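Local coordinates for protein amine Dehydrogenase (Pseudomonas putida, PDB 1JMX) that probably carries electrons through two covalently bound c-type hemes, as the heme-bearing alpha subunit of a quinohemoprotein amine dehydrogenase, at residues A[201-204]-A[210-213]; A[239-244]-A[248-253]; A[182-187]-A[258-263]; A[228-231]-A[237-240]. One frame throughout, in Å; residues are numbered along the deposited sequence.

How the contacts relate
All four contacts belong to one closed antiparallel barrel of eight strands, set in chain order. Contacts 1, 2 and 4 each join two successive strands as a beta hairpin, and contacts 2 and 4 share strand 237-244 through Arg239 and Gly240. Contact 3 differs: its strands are not neighbours, and side chains meet across the interior. The buried side unites them, since Val202 packs on Trp184, Phe210 and Met260 both reach Trp238, and Val212 touches Val242. On the other side the chemistry turns polar: Ser201, Thr203 and Lys211 in contact 1, two asparagines and arginines in contact 2, and the Glu237-Arg239 pair in contact 4.

Contact 1 (A[201-204]-A[210-213])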
loop_
_atom_site.group_PDB
_atom_site.type_symbol
_atom_site.label_atom_id
_atom_site.label_comp_id
_atom_site.label_asym_id
_atom_site.label_seq_id
_atom_site.Cartn_x
_atom_site.Cartn_y
_atom_site.Cartn_z
ATOM N N SER A 201 2.999 5.792 37.459
ATOM C CA SER A 201 4.167 6.113 38.243
ATOM C C SER A 201 5.408 5.925 37.370
ATOM O O SER A 201 5.657 4.844 36.836
ATOM C CB SER A 201 4.220 5.195 39.466
ATOM O OG SER A 201 5.303 5.522 40.326
ATOM N N VAL A 202 6.154 7.005 37.194
ATOM C CA VAL A 202 7.374 6.989 36.399
ATOM C C VAL A 202 8.539 7.155 37.357
ATOM O O VAL A 202 8.563 8.093 38.145
ATOM C CB VAL A 202 7.400 8.157 35.383
ATOM C CG1 VAL A 202 8.641 8.074 34.518
ATOM C CG2 VAL A 202 6.151 8.141 34.523
ATOM N N THR A 203 9.471 6.210 37.329
ATOM C CA THR A 203 10.649 6.277 38.190
ATOM C C THR A 203 11.862 6.143 37.282
ATOM O O THR A 203 11.812 5.446 36.277
ATOM C CB THR A 203 10.672 5.146 39.274
ATOM O OG1 THR A 203 10.854 3.875 38.648
ATOM C CG2 THR A 203 9.371 5.118 40.075
ATOM N N PRO A 204 12.978 6.793 37.635
ATOM C CA PRO A 204 14.193 6.727 36.815
ATOM C C PRO A 204 14.872 5.361 36.732
ATOM O O PRO A 204 14.605 4.443 37.517
ATOM C CB PRO A 204 15.105 7.756 37.483
ATOM C CG PRO A 204 14.747 7.603 38.935
ATOM C CD PRO A 204 13.221 7.563 38.869
ATOM N N PHE A 210 13.195 4.717 31.810
ATOM C CA PHE A 210 12.457 4.759 33.067
ATOM C C PHE A 210 11.721 3.456 33.297
ATOM O O PHE A 210 11.562 2.640 32.380
ATOM C CB PHE A 210 11.377 5.856 33.039
ATOM C CG PHE A 210 11.875 7.220 32.655
ATOM C CD1 PHE A 210 12.314 8.116 33.629
ATOM C CD2 PHE A 210 11.873 7.628 31.321
ATOM C CE1 PHE A 210 12.741 9.390 33.282
ATOM C CE2 PHE A 210 12.300 8.905 30.962
ATOM C CZ PHE A 210 12.733 9.786 31.941
ATOM N N LYS A 211 11.292 3.272 34.543
ATOM C CA LYS A 211 10.479 2.132 34.954
ATOM C C LYS A 211 9.089 2.763 34.979
ATOM O O LYS A 211 8.943 3.930 35.355
ATOM C CB LYS A 211 10.851 1.645 36.358
ATOM C CG LYS A 211 12.194 0.925 36.461
ATOM C CD LYS A 211 12.307 0.249 37.827
ATOM C CE LYS A 211 13.632 -0.493 38.015
ATOM N NZ LYS A 211 13.693 -1.183 39.352
ATOM N N VAL A 212 8.074 2.019 34.562
ATOM C CA VAL A 212 6.718 2.564 34.505
ATOM C C VAL A 212 5.706 1.642 35.167
ATOM O O VAL A 212 5.753 0.424 35.012
ATOM C CB VAL A 212 6.268 2.824 33.026
ATOM C CG1 VAL A 212 4.948 3.580 32.992
ATOM C CG2 VAL A 212 7.332 3.603 32.259
ATOM N N GLU A 213 4.772 2.248 35.889
ATOM C CA GLU A 213 3.733 1.497 36.577
ATOM C C GLU A 213 2.393 2.163 36.314
ATOM O O GLU A 213 2.203 3.336 36.612
ATOM C CB GLU A 213 4.011 1.472 38.081
ATOM C CG GLU A 213 3.104 0.553 38.873
ATOM C CD GLU A 213 3.823 -0.697 39.371
ATOM O OE1 GLU A 213 3.286 -1.823 39.176
ATOM O OE2 GLU A 213 4.920 -0.553 39.968
#
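Ser201 and Glu213 form the first of two hydrogen-bonded antiparallel pairs that tie 201-204 to 210-213. Ser201 N gives a short bond to Glu213 O (2.7 Å), and Glu213 N answers to Ser201 O; both donors lie in the plane of the carbonyl they meet. In the second pair Thr203 N points almost straight at Lys211 O (3.1 Å, 174° at the hydrogen), while Lys211 N returns a bond to Thr203 O. Between these rungs, Val202 and Val212 face each other without backbone bonds, and the CA-H of Val212 leans on Ser201 O at 3.4 Å.

The apolar contact lies on the Val202 side. Val202 CG1 reaches Phe210 CD1 at 3.8 Å, approaching the ring obliquely. Thr203 O lies near the plane of that ring, at its edge, and comes within 3.3 Å of Phe210 CB. Val202 and Val212 also both pack on Trp238.

The polar side carries Ser201, Thr203, Lys211 and Glu213. A chi1 of 68° sets Thr203 OG1 between its own backbone N and carbonyl carbon, bringing it 3.2 Å from Lys211 CB. The lysine then runs out extended, away from the partner strand, and the carboxylate of Glu213 turns to Lys215 in a salt bridge. Successive antiparallel strands joined by a short connection make this a beta hairpin in the wall of the eight-stranded barrel, with Val202 and Val212 on its buried face.

Contact 2 (A[239-244]-A[248-253])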
loop_
_atom_site.group_PDB
_atom_site.type_symbol
_atom_site.label_atom_id
_atom_site.label_comp_id
_atom_site.label_asym_id
_atom_site.label_seq_id
_atom_site.Cartn_x
_atom_site.Cartn_y
_atom_site.Cartn_z
ATOM N N ARG A 239 8.582 6.913 24.343
ATOM C CA ARG A 239 8.280 5.615 23.759
ATOM C C ARG A 239 8.309 4.589 24.871
ATOM O O ARG A 239 9.338 4.374 25.494
ATOM C CB ARG A 239 9.303 5.246 22.680
ATOM C CG ARG A 239 9.261 6.144 21.474
ATOM C CD ARG A 239 7.927 6.052 20.758
ATOM N NE ARG A 239 7.892 6.949 19.611
ATOM C CZ ARG A 239 7.727 8.261 19.703
ATOM N NH1 ARG A 239 7.569 8.834 20.885
ATOM N NH2 ARG A 239 7.769 9.009 18.617
ATOM N N GLY A 240 7.184 3.937 25.115
ATOM C CA GLY A 240 7.153 2.960 26.178
ATOM C C GLY A 240 6.444 1.674 25.847
ATOM O O GLY A 240 5.781 1.552 24.821
ATOM N N ASN A 241 6.649 0.683 26.707
ATOM C CA ASN A 241 6.012 -0.607 26.547
ATOM C C ASN A 241 5.545 -1.029 27.925
ATOM O O ASN A 241 6.346 -1.164 28.853
ATOM C CB ASN A 241 6.975 -1.646 25.976
ATOM C CG ASN A 241 6.268 -2.936 25.616
ATOM O OD1 ASN A 241 6.114 -3.844 26.450
ATOM N ND2 ASN A 241 5.785 -3.005 24.386
ATOM N N VAL A 242 4.240 -1.216 28.054
ATOM C CA VAL A 242 3.648 -1.597 29.319
ATOM C C VAL A 242 2.762 -2.816 29.170
ATOM O O VAL A 242 1.769 -2.800 28.441
ATOM C CB VAL A 242 2.824 -0.439 29.914
ATOM C CG1 VAL A 242 2.189 -0.863 31.220
ATOM C CG2 VAL A 242 3.718 0.779 30.133
ATOM N N LYS A 243 3.152 -3.874 29.869
ATOM C CA LYS A 243 2.428 -5.130 29.873
ATOM C C LYS A 243 1.208 -4.995 30.790
ATOM O O LYS A 243 1.335 -5.069 32.024
ATOM C CB LYS A 243 3.355 -6.235 30.387
ATOM C CG LYS A 243 2.742 -7.619 30.431
ATOM C CD LYS A 243 2.714 -8.244 29.059
ATOM C CE LYS A 243 2.066 -9.619 29.088
ATOM N NZ LYS A 243 1.835 -10.123 27.693
ATOM N N VAL A 244 0.046 -4.716 30.190
ATOM C CA VAL A 244 -1.209 -4.579 30.935
ATOM C C VAL A 244 -2.028 -5.847 30.718
ATOM O O VAL A 244 -2.630 -6.051 29.654
ATOM C CB VAL A 244 -2.032 -3.348 30.481
ATOM C CG1 VAL A 244 -3.323 -3.250 31.298
ATOM C CG2 VAL A 244 -1.216 -2.075 30.638
ATOM N N ASN A 248 0.951 -6.523 25.612
ATOM C CA ASN A 248 1.993 -5.519 25.690
ATOM C C ASN A 248 1.458 -4.326 24.934
ATOM O O ASN A 248 1.009 -4.459 23.797
ATOM C CB ASN A 248 3.279 -6.005 25.026
ATOM C CG ASN A 248 4.178 -6.743 25.990
ATOM O OD1 ASN A 248 5.043 -6.140 26.646
ATOM N ND2 ASN A 248 3.968 -8.053 26.107
ATOM N N LEU A 249 1.458 -3.170 25.583
ATOM C CA LEU A 249 0.973 -1.960 24.952
ATOM C C LEU A 249 2.111 -0.971 24.746
ATOM O O LEU A 249 2.905 -0.739 25.651
ATOM C CB LEU A 249 -0.108 -1.301 25.806
ATOM C CG LEU A 249 -1.324 -2.124 26.241
ATOM C CD1 LEU A 249 -2.390 -1.181 26.758
ATOM C CD2 LEU A 249 -1.880 -2.934 25.091
ATOM N N ARG A 250 2.222 -0.456 23.528
ATOM C CA ARG A 250 3.220 0.544 23.187
ATOM C C ARG A 250 2.626 1.910 23.541
ATOM O O ARG A 250 1.426 2.133 23.400
ATOM C CB ARG A 250 3.506 0.506 21.687
ATOM C CG ARG A 250 4.823 -0.126 21.273
ATOM C CD ARG A 250 4.940 -1.599 21.677
ATOM N NE ARG A 250 6.040 -2.272 20.969
ATOM C CZ ARG A 250 6.480 -3.509 21.221
ATOM N NH1 ARG A 250 5.931 -4.247 22.188
ATOM N NH2 ARG A 250 7.443 -4.037 20.461
ATOM N N GLN A 251 3.470 2.821 24.004
ATOM C CA GLN A 251 3.041 4.162 24.356
ATOM C C GLN A 251 3.824 5.127 23.487
ATOM O O GLN A 251 5.050 5.137 23.520
ATOM C CB GLN A 251 3.364 4.481 25.821
ATOM C CG GLN A 251 2.733 3.562 26.848
ATOM C CD GLN A 251 3.022 4.005 28.266
ATOM O OE1 GLN A 251 4.139 4.410 28.587
ATOM N NE2 GLN A 251 2.011 3.944 29.119
ATOM N N VAL A 252 3.125 5.903 22.676
ATOM C CA VAL A 252 3.774 6.896 21.837
ATOM C C VAL A 252 3.176 8.235 22.271
ATOM O O VAL A 252 2.079 8.621 21.841
ATOM C CB VAL A 252 3.530 6.628 20.330
ATOM C CG1 VAL A 252 4.103 7.751 19.490
ATOM C CG2 VAL A 252 4.145 5.291 19.932
ATOM N N PHE A 253 3.858 8.886 23.205
ATOM C CA PHE A 253 3.398 10.164 23.730
ATOM C C PHE A 253 4.411 11.252 23.455
ATOM O O PHE A 253 5.564 10.986 23.110
ATOM C CB PHE A 253 3.198 10.112 25.256
ATOM C CG PHE A 253 2.363 8.963 25.746
ATOM C CD1 PHE A 253 1.303 8.469 24.998
ATOM C CD2 PHE A 253 2.650 8.364 26.969
ATOM C CE1 PHE A 253 0.544 7.397 25.456
ATOM C CE2 PHE A 253 1.895 7.293 27.435
ATOM C CZ PHE A 253 0.840 6.810 26.671
#
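Val252 CG1 sits over the centre of the Arg239 guanidinium, 3.7 Å from Arg239 CZ, so the flat cation is packed on one face by a methyl group. Its neighbour Val252 CG2 touches Arg239 CD. Farther along the same side, the Asn241 and Asn248 side chains cross at a slant, their amide planes 31° apart, and the Arg250 guanidinium stands steeply to the Asn241 amide, at 75°. Lys243 bends at chi2 and passes its CD across the Asn248 side chain.

The other side is less polar. Val242 CG2 rests on the end of Gln251, 3.7 Å from Gln251 NE2, and Leu249 CD1 meets Val244 CG2 at 4.2 Å. Extended beyond CG, the Gln251 chain carries its amide past Gly240 to Val242.

The backbone between the two faces is a beta hairpin of the eight-stranded barrel. Gly240 N bonds Gln251 O in the carbonyl plane, on a lone pair, whereas Gln251 N comes to Gly240 O from 43° above the plane (2.8 Å). The next rung joins Val242 N to Leu249 O at 2.8 Å and Leu249 N to Val242 O. In between, Asn241 CA touches Leu249 O at 3.2 Å.

Outside the hairpin, Glu35 and Glu237 anchor the Arg239 guanidinium by salt bridges, and Met82 touches the side chains of both Arg239 and Val252. The Gln251 amide is positioned by Trp238, whose NE1 donates to Gln251 OE1, while Leu249 packs on Phe224 and Met264.

Contact 3 (A[182-187]-A[258-263])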
loop_
_atom_site.group_PDB
_atom_site.type_symbol
_atom_site.label_atom_id
_atom_site.label_comp_id
_atom_site.label_asym_id
_atom_site.label_seq_id
_atom_site.Cartn_x
_atom_site.Cartn_y
_atom_site.Cartn_z
ATOM N N GLY A 182 7.865 10.869 38.646
ATOM C CA GLY A 182 6.825 11.324 39.550
ATOM C C GLY A 182 5.534 10.579 39.287
ATOM O O GLY A 182 5.535 9.555 38.607
ATOM N N GLN A 183 4.427 11.086 39.817
ATOM C CA GLN A 183 3.136 10.448 39.608
ATOM C C GLN A 183 2.421 11.193 38.491
ATOM O O GLN A 183 2.524 12.421 38.377
ATOM C CB GLN A 183 2.294 10.458 40.887
ATOM C CG GLN A 183 2.997 9.890 42.129
ATOM C CD GLN A 183 3.496 8.457 41.954
ATOM O OE1 GLN A 183 2.936 7.683 41.176
ATOM N NE2 GLN A 183 4.551 8.095 42.691
ATOM N N TRP A 184 1.713 10.442 37.658
ATOM C CA TRP A 184 1.010 11.029 36.533
ATOM C C TRP A 184 -0.428 10.560 36.443
ATOM O O TRP A 184 -0.687 9.408 36.118
ATOM C CB TRP A 184 1.722 10.675 35.223
ATOM C CG TRP A 184 3.023 11.376 35.017
ATOM C CD1 TRP A 184 4.211 11.115 35.646
ATOM C CD2 TRP A 184 3.286 12.429 34.082
ATOM N NE1 TRP A 184 5.195 11.937 35.156
ATOM C CE2 TRP A 184 4.658 12.754 34.195
ATOM C CE3 TRP A 184 2.497 13.130 33.158
ATOM C CZ2 TRP A 184 5.258 13.751 33.413
ATOM C CZ3 TRP A 184 3.093 14.121 32.384
ATOM C CH2 TRP A 184 4.461 14.421 32.517
ATOM N N ALA A 185 -1.367 11.464 36.695
ATOM C CA ALA A 185 -2.783 11.124 36.603
ATOM C C ALA A 185 -3.143 11.054 35.131
ATOM O O ALA A 185 -2.857 11.985 34.379
ATOM C CB ALA A 185 -3.632 12.191 37.297
ATOM N N PHE A 186 -3.746 9.954 34.703
ATOM C CA PHE A 186 -4.125 9.834 33.304
ATOM C C PHE A 186 -5.603 9.532 33.053
ATOM O O PHE A 186 -6.323 9.005 33.910
ATOM C CB PHE A 186 -3.225 8.823 32.563
ATOM C CG PHE A 186 -3.479 7.381 32.923
ATOM C CD1 PHE A 186 -2.679 6.733 33.857
ATOM C CD2 PHE A 186 -4.507 6.664 32.311
ATOM C CE1 PHE A 186 -2.894 5.391 34.179
ATOM C CE2 PHE A 186 -4.732 5.324 32.627
ATOM C CZ PHE A 186 -3.922 4.686 33.563
ATOM N N SER A 187 -6.028 9.882 31.845
ATOM C CA SER A 187 -7.385 9.674 31.380
ATOM C C SER A 187 -7.249 9.276 29.917
ATOM O O SER A 187 -6.337 9.722 29.226
ATOM C CB SER A 187 -8.185 10.971 31.496
ATOM O OG SER A 187 -9.509 10.778 31.054
ATOM N N GLY A 258 5.100 19.042 31.483
ATOM C CA GLY A 258 4.499 18.186 32.504
ATOM C C GLY A 258 3.142 17.617 32.111
ATOM O O GLY A 258 2.268 17.381 32.950
ATOM N N GLU A 259 2.991 17.360 30.820
ATOM C CA GLU A 259 1.762 16.843 30.264
ATOM C C GLU A 259 2.157 15.848 29.186
ATOM O O GLU A 259 3.089 16.088 28.425
ATOM C CB GLU A 259 0.986 18.005 29.652
ATOM C CG GLU A 259 -0.504 17.774 29.483
ATOM C CD GLU A 259 -1.199 18.936 28.784
ATOM O OE1 GLU A 259 -2.278 18.712 28.189
ATOM O OE2 GLU A 259 -0.664 20.068 28.812
ATOM N N MET A 260 1.490 14.703 29.169
ATOM C CA MET A 260 1.762 13.679 28.176
ATOM C C MET A 260 0.557 13.440 27.301
ATOM O O MET A 260 -0.528 13.143 27.793
ATOM C CB MET A 260 2.166 12.370 28.839
ATOM C CG MET A 260 3.608 12.345 29.258
ATOM S SD MET A 260 4.053 10.758 29.903
ATOM C CE MET A 260 5.390 11.232 31.062
ATOM N N LYS A 261 0.741 13.590 26.000
ATOM C CA LYS A 261 -0.349 13.372 25.078
ATOM C C LYS A 261 0.076 12.399 24.010
ATOM O O LYS A 261 1.186 12.476 23.499
ATOM C CB LYS A 261 -0.813 14.689 24.479
ATOM C CG LYS A 261 -1.703 15.465 25.419
ATOM C CD LYS A 261 -1.305 16.931 25.507
ATOM C CE LYS A 261 -0.001 17.099 26.274
ATOM N NZ LYS A 261 0.502 18.511 26.264
ATOM N N GLY A 262 -0.803 11.451 23.714
ATOM C CA GLY A 262 -0.496 10.465 22.706
ATOM C C GLY A 262 -1.493 9.331 22.622
ATOM O O GLY A 262 -2.691 9.504 22.868
ATOM N N ARG A 263 -0.973 8.153 22.309
ATOM C CA ARG A 263 -1.797 6.976 22.149
ATOM C C ARG A 263 -1.093 5.745 22.685
ATOM O O ARG A 263 0.125 5.625 22.603
ATOM C CB ARG A 263 -2.126 6.802 20.666
ATOM C CG ARG A 263 -3.073 5.675 20.329
ATOM C CD ARG A 263 -3.486 5.763 18.875
ATOM N NE ARG A 263 -4.511 4.787 18.546
ATOM C CZ ARG A 263 -4.278 3.645 17.917
ATOM N NH1 ARG A 263 -3.049 3.328 17.532
ATOM N NH2 ARG A 263 -5.269 2.796 17.724
#
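Strands 182-187 and 258-263 run too far apart to pair, their nearest CA atoms, Trp184 and Glu259, being 8.6 Å from each other. They are the first and seventh strands of the closed antiparallel barrel, and what joins them is a Met-aromatic contact across its interior. Both side chains leave the backbone toward the opposing segment and cross at about a right angle. Met260 extends beyond CG (chi2 -175°), which carries its thioether over the six-membered ring of Trp184: SD stands 4.3 Å from the ring centroid, and CE makes a CH-pi contact at 3.5 Å, 13° off the ring normal.

The far rim of the indole pushes up to the turn that leads into 258-263. Trp184 CZ3 lies 3.4 Å from Gly258 O, and Glu259 N sits at the ring edge, near its plane. Gly258 has positive phi, a conformation that favours glycine, and its carbonyl O also accepts a bond from Lys283. At the other end of the indole, NE1 donates to Leu180 O, fixing how the ring is turned, while Met200 lies against Met260. The tightest methyl contact runs from Met260 CE to Trp184 CZ2, 3.4 Å.

Contact 4 (A[228-231]-A[237-240]); sequences GSAI and EWRG
Ala230 CB presses on one face of Trp238 where 228-231 and 237-240 pair as an antiparallel beta hairpin of the barrel. This is the tight part. The methyl makes a CH-pi contact 3.6 Å from the centroid of the six-membered ring, displaced toward the rim. Trp238 CG stands opposite the backbone N about CA-CB (chi1 173°), which swings the indole back beneath Ala230. At Gly240, which has no side chain, the strands close to 3.8 Å between Ala230 CA and Gly240 CA. The indole, held at NE1 by Gln251 OE1, packs on Val212 and Phe253.

On the opposite side the fit is looser. Ile231 and Arg239 are a hydrogen-bonded pair, Ile231 N to Arg239 O and Arg239 N to Ile231 O (3.0 Å, 176° at the hydrogen), yet both side chains lead away from the facing strand and are partly exposed. The arginine turns back along its own strand, where NH1 and NH2 both grip one oxygen of Glu237, whose other oxygen is held by Arg79; NH2 also makes a salt bridge to Glu35. The acceptor shared by the two nitrogens, Glu237 OE1, lies in the guanidinium plane, 2.9 Å from Arg239 NH1.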
loop_
_atom_site.group_PDB
_atom_site.type_symbol
_atom_site.label_atom_id
_atom_site.label_comp_id
_atom_site.label_asym_id
_atom_site.label_seq_id
_atom_site.Cartn_x
_atom_site.Cartn_y
_atom_site.Cartn_z
ATOM N N GLY A 228 6.071 -1.790 33.029
ATOM C CA GLY A 228 6.877 -1.765 31.824
ATOM C C GLY A 228 7.996 -0.760 31.918
ATOM O O GLY A 228 8.430 -0.397 33.013
ATOM N N SER A 229 8.467 -0.302 30.767
ATOM C CA SER A 229 9.546 0.668 30.734
ATOM C C SER A 229 9.374 1.632 29.577
ATOM O O SER A 229 8.539 1.425 28.700
ATOM C CB SER A 229 10.893 -0.041 30.638
ATOM O OG SER A 229 10.903 -0.930 29.538
ATOM N N ALA A 230 10.172 2.688 29.582
ATOM C CA ALA A 230 10.096 3.689 28.539
ATOM C C ALA A 230 11.429 4.402 28.357
ATOM O O ALA A 230 12.287 4.385 29.246
ATOM C CB ALA A 230 9.015 4.690 28.867
ATOM N N ILE A 231 11.613 4.968 27.165
ATOM C CA ILE A 231 12.806 5.717 26.812
ATOM C C ILE A 231 12.286 7.061 26.348
ATOM O O ILE A 231 11.152 7.171 25.891
ATOM C CB ILE A 231 13.608 5.055 25.654
ATOM C CG1 ILE A 231 14.072 3.656 26.065
ATOM C CG2 ILE A 231 14.855 5.894 25.314
ATOM C CD1 ILE A 231 14.935 2.951 25.020
ATOM N N GLU A 237 9.961 13.038 23.023
ATOM C CA GLU A 237 9.424 11.837 22.377
ATOM C C GLU A 237 9.483 10.590 23.249
ATOM O O GLU A 237 10.458 9.838 23.245
ATOM C CB GLU A 237 10.101 11.587 21.028
ATOM C CG GLU A 237 9.719 12.582 19.935
ATOM C CD GLU A 237 8.294 12.402 19.399
ATOM O OE1 GLU A 237 7.495 11.628 19.970
ATOM O OE2 GLU A 237 7.969 13.049 18.383
ATOM N N TRP A 238 8.389 10.369 23.966
ATOM C CA TRP A 238 8.236 9.250 24.876
ATOM C C TRP A 238 7.794 7.971 24.173
ATOM O O TRP A 238 6.762 7.939 23.507
ATOM C CB TRP A 238 7.224 9.637 25.954
ATOM C CG TRP A 238 6.826 8.542 26.888
ATOM C CD1 TRP A 238 5.895 7.566 26.664
ATOM C CD2 TRP A 238 7.292 8.353 28.229
ATOM N NE1 TRP A 238 5.746 6.787 27.785
ATOM C CE2 TRP A 238 6.590 7.247 28.762
ATOM C CE3 TRP A 238 8.231 9.012 29.034
ATOM C CZ2 TRP A 238 6.798 6.786 30.071
ATOM C CZ3 TRP A 238 8.438 8.556 30.329
ATOM C CH2 TRP A 238 7.724 7.452 30.834
ATOM N N ARG A 239 8.582 6.913 24.343
ATOM C CA ARG A 239 8.280 5.615 23.759
ATOM C C ARG A 239 8.309 4.589 24.871
ATOM O O ARG A 239 9.338 4.374 25.494
ATOM C CB ARG A 239 9.303 5.246 22.680
ATOM C CG ARG A 239 9.261 6.144 21.474
ATOM C CD ARG A 239 7.927 6.052 20.758
ATOM N NE ARG A 239 7.892 6.949 19.611
ATOM C CZ ARG A 239 7.727 8.261 19.703
ATOM N NH1 ARG A 239 7.569 8.834 20.885
ATOM N NH2 ARG A 239 7.769 9.009 18.617
ATOM N N GLY A 240 7.184 3.937 25.115
ATOM C CA GLY A 240 7.153 2.960 26.178
ATOM C C GLY A 240 6.444 1.674 25.847
ATOM O O GLY A 240 5.781 1.552 24.821
#